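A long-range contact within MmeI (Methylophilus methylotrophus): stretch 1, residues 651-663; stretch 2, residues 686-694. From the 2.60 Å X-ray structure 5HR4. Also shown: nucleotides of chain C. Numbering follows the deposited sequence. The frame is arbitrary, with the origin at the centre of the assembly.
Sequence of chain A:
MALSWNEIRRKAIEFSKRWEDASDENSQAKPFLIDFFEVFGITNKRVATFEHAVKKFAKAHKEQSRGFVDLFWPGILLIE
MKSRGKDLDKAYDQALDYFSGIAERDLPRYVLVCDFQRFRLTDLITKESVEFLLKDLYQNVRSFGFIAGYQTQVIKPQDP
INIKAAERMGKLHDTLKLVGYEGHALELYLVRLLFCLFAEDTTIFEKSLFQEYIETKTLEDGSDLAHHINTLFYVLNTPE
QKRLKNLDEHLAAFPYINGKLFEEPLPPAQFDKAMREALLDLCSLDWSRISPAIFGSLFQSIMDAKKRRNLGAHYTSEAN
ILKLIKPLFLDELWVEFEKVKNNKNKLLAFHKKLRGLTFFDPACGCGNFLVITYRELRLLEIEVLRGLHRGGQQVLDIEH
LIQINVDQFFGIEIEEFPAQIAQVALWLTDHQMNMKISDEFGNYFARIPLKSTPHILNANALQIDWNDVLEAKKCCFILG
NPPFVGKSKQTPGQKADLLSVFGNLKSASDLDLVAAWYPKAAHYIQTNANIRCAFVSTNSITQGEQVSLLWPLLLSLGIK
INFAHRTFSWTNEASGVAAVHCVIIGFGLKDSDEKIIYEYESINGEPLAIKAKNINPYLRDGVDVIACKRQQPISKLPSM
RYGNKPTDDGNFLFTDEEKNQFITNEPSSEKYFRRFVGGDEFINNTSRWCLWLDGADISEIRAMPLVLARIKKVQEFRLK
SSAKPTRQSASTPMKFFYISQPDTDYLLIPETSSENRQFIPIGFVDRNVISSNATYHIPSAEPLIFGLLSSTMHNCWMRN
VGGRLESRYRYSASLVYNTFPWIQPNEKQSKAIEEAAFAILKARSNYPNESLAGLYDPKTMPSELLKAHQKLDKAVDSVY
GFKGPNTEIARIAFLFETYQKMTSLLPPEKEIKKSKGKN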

# COMPACT_ATOMS: atom_id res chain seq x y z
N ASN A 651 -17.17 -10.53 -26.12
CA ASN A 651 -17.96 -10.84 -27.31
C ASN A 651 -17.90 -12.32 -27.69
O ASN A 651 -18.85 -12.82 -28.31
CB ASN A 651 -17.49 -9.97 -28.46
CG ASN A 651 -17.76 -8.50 -28.20
OD1 ASN A 651 -16.83 -7.70 -28.04
ND2 ASN A 651 -19.04 -8.14 -28.16
N PHE A 652 -16.86 -13.03 -27.31
CA PHE A 652 -16.81 -14.45 -27.59
C PHE A 652 -17.31 -15.33 -26.45
O PHE A 652 -17.19 -16.55 -26.55
CB PHE A 652 -15.39 -14.89 -27.96
CG PHE A 652 -14.97 -14.44 -29.32
CD1 PHE A 652 -15.92 -14.05 -30.24
CD2 PHE A 652 -13.64 -14.41 -29.68
CE1 PHE A 652 -15.55 -13.63 -31.50
CE2 PHE A 652 -13.27 -13.99 -30.94
CZ PHE A 652 -14.23 -13.60 -31.85
N LEU A 653 -17.88 -14.76 -25.37
CA LEU A 653 -18.20 -15.54 -24.17
C LEU A 653 -19.68 -15.45 -23.84
O LEU A 653 -20.34 -14.45 -24.13
CB LEU A 653 -17.38 -15.05 -22.97
CG LEU A 653 -15.88 -14.81 -23.20
CD1 LEU A 653 -15.28 -14.06 -22.03
CD2 LEU A 653 -15.14 -16.12 -23.46
N PHE A 654 -20.21 -16.53 -23.25
CA PHE A 654 -21.64 -16.70 -23.03
C PHE A 654 -21.93 -17.55 -21.78
O PHE A 654 -21.27 -18.57 -21.54
CB PHE A 654 -22.34 -17.40 -24.21
CG PHE A 654 -22.24 -16.68 -25.52
CD1 PHE A 654 -21.10 -16.79 -26.30
CD2 PHE A 654 -23.31 -15.96 -26.01
CE1 PHE A 654 -21.01 -16.14 -27.52
CE2 PHE A 654 -23.23 -15.32 -27.25
CZ PHE A 654 -22.08 -15.42 -28.01
N THR A 655 -22.95 -17.13 -21.03
CA THR A 655 -23.70 -17.99 -20.14
C THR A 655 -24.51 -19.02 -20.93
O THR A 655 -24.80 -18.83 -22.12
CB THR A 655 -24.68 -17.15 -19.33
OG1 THR A 655 -25.73 -16.72 -20.20
CG2 THR A 655 -23.97 -15.93 -18.76
N ASP A 656 -24.91 -20.10 -20.24
CA ASP A 656 -25.76 -21.12 -20.87
C ASP A 656 -26.99 -20.50 -21.51
O ASP A 656 -27.36 -20.85 -22.64
CB ASP A 656 -26.19 -22.18 -19.85
CG ASP A 656 -25.04 -22.99 -19.35
OD1 ASP A 656 -24.24 -23.45 -20.19
OD2 ASP A 656 -24.93 -23.13 -18.11
N GLU A 657 -27.67 -19.60 -20.79
CA GLU A 657 -28.88 -19.01 -21.35
C GLU A 657 -28.56 -18.24 -22.62
O GLU A 657 -29.23 -18.40 -23.65
CB GLU A 657 -29.57 -18.13 -20.31
N GLU A 658 -27.49 -17.43 -22.59
CA GLU A 658 -27.04 -16.73 -23.80
C GLU A 658 -26.70 -17.73 -24.91
O GLU A 658 -27.15 -17.57 -26.05
CB GLU A 658 -25.83 -15.84 -23.48
CG GLU A 658 -26.15 -14.63 -22.55
CD GLU A 658 -24.90 -14.03 -21.84
OE1 GLU A 658 -23.85 -14.72 -21.70
OE2 GLU A 658 -24.98 -12.86 -21.40
N LYS A 659 -25.92 -18.78 -24.59
CA LYS A 659 -25.66 -19.78 -25.62
C LYS A 659 -26.95 -20.37 -26.17
O LYS A 659 -27.01 -20.75 -27.35
CB LYS A 659 -24.74 -20.88 -25.09
N ASN A 660 -28.01 -20.44 -25.36
CA ASN A 660 -29.26 -20.96 -25.92
C ASN A 660 -29.98 -19.90 -26.74
O ASN A 660 -30.50 -20.22 -27.81
CB ASN A 660 -30.17 -21.52 -24.83
CG ASN A 660 -29.54 -22.70 -24.11
OD1 ASN A 660 -28.65 -23.36 -24.64
ND2 ASN A 660 -29.99 -22.95 -22.88
N GLN A 661 -30.02 -18.65 -26.28
CA GLN A 661 -30.68 -17.62 -27.09
C GLN A 661 -29.98 -17.50 -28.44
O GLN A 661 -30.63 -17.49 -29.48
CB GLN A 661 -30.69 -16.28 -26.35
N PHE A 662 -28.64 -17.48 -28.42
CA PHE A 662 -27.83 -17.30 -29.63
C PHE A 662 -27.98 -18.46 -30.59
O PHE A 662 -27.97 -18.26 -31.81
CB PHE A 662 -26.37 -17.10 -29.22
CG PHE A 662 -25.45 -16.69 -30.35
CD1 PHE A 662 -24.79 -17.64 -31.12
CD2 PHE A 662 -25.21 -15.35 -30.61
CE1 PHE A 662 -23.93 -17.25 -32.15
CE2 PHE A 662 -24.35 -14.96 -31.64
CZ PHE A 662 -23.72 -15.91 -32.41
N ILE A 663 -28.09 -19.69 -30.09
CA ILE A 663 -28.19 -20.84 -30.98
C ILE A 663 -29.53 -20.84 -31.71
O ILE A 663 -29.59 -21.03 -32.93
CB ILE A 663 -27.98 -22.16 -30.23
CG1 ILE A 663 -26.49 -22.44 -30.06
CG2 ILE A 663 -28.63 -23.31 -31.00
CD1 ILE A 663 -25.78 -22.58 -31.38
N THR A 686 -19.10 -23.93 -12.53
CA THR A 686 -20.03 -23.08 -13.26
C THR A 686 -19.84 -23.28 -14.76
O THR A 686 -18.74 -23.63 -15.21
CB THR A 686 -19.85 -21.61 -12.86
OG1 THR A 686 -20.15 -21.46 -11.48
CG2 THR A 686 -20.78 -20.70 -13.65
N SER A 687 -20.91 -23.09 -15.54
CA SER A 687 -20.89 -23.38 -16.97
C SER A 687 -20.78 -22.09 -17.78
O SER A 687 -21.57 -21.16 -17.58
CB SER A 687 -22.12 -24.17 -17.40
N ARG A 688 -19.82 -22.07 -18.71
CA ARG A 688 -19.55 -20.94 -19.59
C ARG A 688 -19.14 -21.47 -20.97
O ARG A 688 -18.52 -22.53 -21.08
CB ARG A 688 -18.43 -20.07 -18.99
CG ARG A 688 -18.68 -18.59 -19.01
CD ARG A 688 -17.53 -17.86 -18.31
NE ARG A 688 -17.49 -16.45 -18.65
CZ ARG A 688 -16.48 -15.64 -18.34
NH1 ARG A 688 -15.44 -16.13 -17.68
NH2 ARG A 688 -16.50 -14.36 -18.70
N TRP A 689 -19.45 -20.69 -22.01
CA TRP A 689 -19.17 -21.10 -23.38
C TRP A 689 -18.44 -20.00 -24.14
O TRP A 689 -18.70 -18.81 -23.93
CB TRP A 689 -20.46 -21.43 -24.13
CG TRP A 689 -21.26 -22.52 -23.48
CD1 TRP A 689 -22.22 -22.37 -22.53
CD2 TRP A 689 -21.17 -23.92 -23.75
NE1 TRP A 689 -22.73 -23.60 -22.18
CE2 TRP A 689 -22.10 -24.57 -22.92
CE3 TRP A 689 -20.38 -24.70 -24.62
CZ2 TRP A 689 -22.28 -25.96 -22.92
CZ3 TRP A 689 -20.56 -26.08 -24.63
CH2 TRP A 689 -21.50 -26.69 -23.78
N CYS A 690 -17.57 -20.41 -25.06
CA CYS A 690 -16.95 -19.48 -25.99
C CYS A 690 -17.22 -19.89 -27.43
O CYS A 690 -17.39 -21.08 -27.73
CB CYS A 690 -15.44 -19.38 -25.78
SG CYS A 690 -14.48 -20.88 -26.15
N LEU A 691 -17.28 -18.89 -28.33
CA LEU A 691 -17.17 -19.09 -29.77
C LEU A 691 -15.72 -19.38 -30.11
O LEU A 691 -14.88 -18.48 -30.03
CB LEU A 691 -17.62 -17.85 -30.52
CG LEU A 691 -18.99 -17.85 -31.21
CD1 LEU A 691 -19.28 -19.19 -31.86
CD2 LEU A 691 -20.00 -17.57 -30.17
N TRP A 692 -15.40 -20.61 -30.51
CA TRP A 692 -14.01 -21.00 -30.78
C TRP A 692 -13.81 -21.08 -32.29
O TRP A 692 -14.22 -22.06 -32.94
CB TRP A 692 -13.65 -22.31 -30.09
CG TRP A 692 -12.22 -22.66 -30.25
CD1 TRP A 692 -11.70 -23.64 -31.05
CD2 TRP A 692 -11.11 -22.04 -29.60
NE1 TRP A 692 -10.33 -23.66 -30.94
CE2 TRP A 692 -9.94 -22.69 -30.05
CE3 TRP A 692 -10.99 -21.00 -28.67
CZ2 TRP A 692 -8.67 -22.33 -29.61
CZ3 TRP A 692 -9.72 -20.65 -28.23
CH2 TRP A 692 -8.58 -21.31 -28.70
N LEU A 693 -13.14 -20.07 -32.85
CA LEU A 693 -13.03 -19.88 -34.29
C LEU A 693 -11.64 -20.15 -34.85
O LEU A 693 -11.46 -20.02 -36.07
CB LEU A 693 -13.45 -18.46 -34.65
CG LEU A 693 -14.86 -18.18 -34.12
CD1 LEU A 693 -15.18 -16.71 -34.20
CD2 LEU A 693 -15.87 -19.00 -34.89
N ASP A 694 -10.67 -20.53 -34.01
CA ASP A 694 -9.37 -20.97 -34.51
C ASP A 694 -9.56 -22.07 -35.54
O ASP A 694 -10.01 -23.18 -35.21
CB ASP A 694 -8.46 -21.44 -33.36
CG ASP A 694 -7.00 -21.58 -33.79
OD1 ASP A 694 -6.48 -20.68 -34.50
OD2 ASP A 694 -6.36 -22.58 -33.41
P DC C 8 -13.65 -12.87 -17.62
OP1 DC C 8 -15.03 -12.42 -17.89
OP2 DC C 8 -13.06 -14.13 -18.12
O5' DC C 8 -12.62 -11.73 -18.03
C5' DC C 8 -12.94 -10.38 -17.78
C4' DC C 8 -11.75 -9.51 -18.10
O4' DC C 8 -10.74 -9.67 -17.09
C3' DC C 8 -11.08 -9.80 -19.44
O3' DC C 8 -11.33 -8.72 -20.22
C2' DC C 8 -9.57 -9.94 -19.11
C1' DC C 8 -9.47 -9.47 -17.66
N1 DC C 8 -8.53 -10.23 -16.79
C2 DC C 8 -7.65 -9.53 -15.94
O2 DC C 8 -7.61 -8.28 -15.99
N3 DC C 8 -6.84 -10.24 -15.09
C4 DC C 8 -6.92 -11.58 -15.05
N4 DC C 8 -6.11 -12.25 -14.20
C5 DC C 8 -7.83 -12.30 -15.91
C6 DC C 8 -8.61 -11.59 -16.74

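Two short strands pair antiparallel around L653-F654 and W689-C690, and the helix that follows the first strand packs its opening turns against the second; together the two stretches bury 616 Å². F652 starts the contact just before the strand. Its carbonyl accepts a hydrogen bond from the backbone of L691 (L691 N to F652 O, 2.9 Å), and the same oxygen receives a CA-H...O contact from C690 CA at 3.0 Å, so one carbonyl serves two neighbouring donors. The F652 ring reaches along the partner chain beyond the strand, with F652 CD1 4.2 Å from L691 CB and F652 CZ 4.0 Å from L693 CD1.

L653 faces C690 as a non-hydrogen-bonded pair, which brings the two CA atoms to 4.5 Å. No N-H...O bond joins the two residues; the hydrogen bonds lie on the neighbouring residues, and L653 CA makes a CA-H...O contact with W689 O (3.3 Å). Both side chains lie on the same face of the sheet as R688, with L653 CD2 4.0 Å from C690 CB. On this face L653 CD1 also lies 3.6 Å from R688 NH2, an apolar methyl beside a charged group that also binds the DNA: R688 NH2 donates to OP1 of DC8 in chain C at 2.6 Å, and R688 NH1 to OP2 of the same phosphate at 3.1 Å.

F654 and W689 form the hydrogen-bonded pair, with CA atoms 5.1 Å apart and a reciprocal ring of two bonds: F654 N to W689 O and W689 N to F654 O, both 2.8 Å. The first is the more bent, at 132° against 159°. Their side chains share the face opposite L653 and C690. There F654 CE1 meets L691 CD2 at 3.2 Å, a very tight approach for two carbons, while F654 CB and W689 CB stand 4.4 Å apart.

T655 is the N-cap of the helix. Its OG1 accepts from E658 N (3.1 Å), and E658 OE1 in turn accepts from T655 N (2.7 Å), a capping box in which each side chain satisfies the other's backbone amide.

D656, in the first turn, makes the side-chain hydrogen bond across the contact: W689 NE1 donates to D656 OD1 at 2.5 Å, a short bond with an angle of 154°, and the carboxylate oxygen lies at the indole edge, near the ring plane. D656 OD2 meanwhile comes within 3.1 Å of S687 CB. One turn on, K659 points toward the second stretch and its CB is 3.9 Å from W689 CD1; the rest of its side chain is not modelled. F662 closes the walk, also pointing toward the partner, with F662 CE1 4.4 Å from L691 CD2. That methyl therefore contacts both F654 and F662, linking the strand and helix of stretch 1 through one leucine.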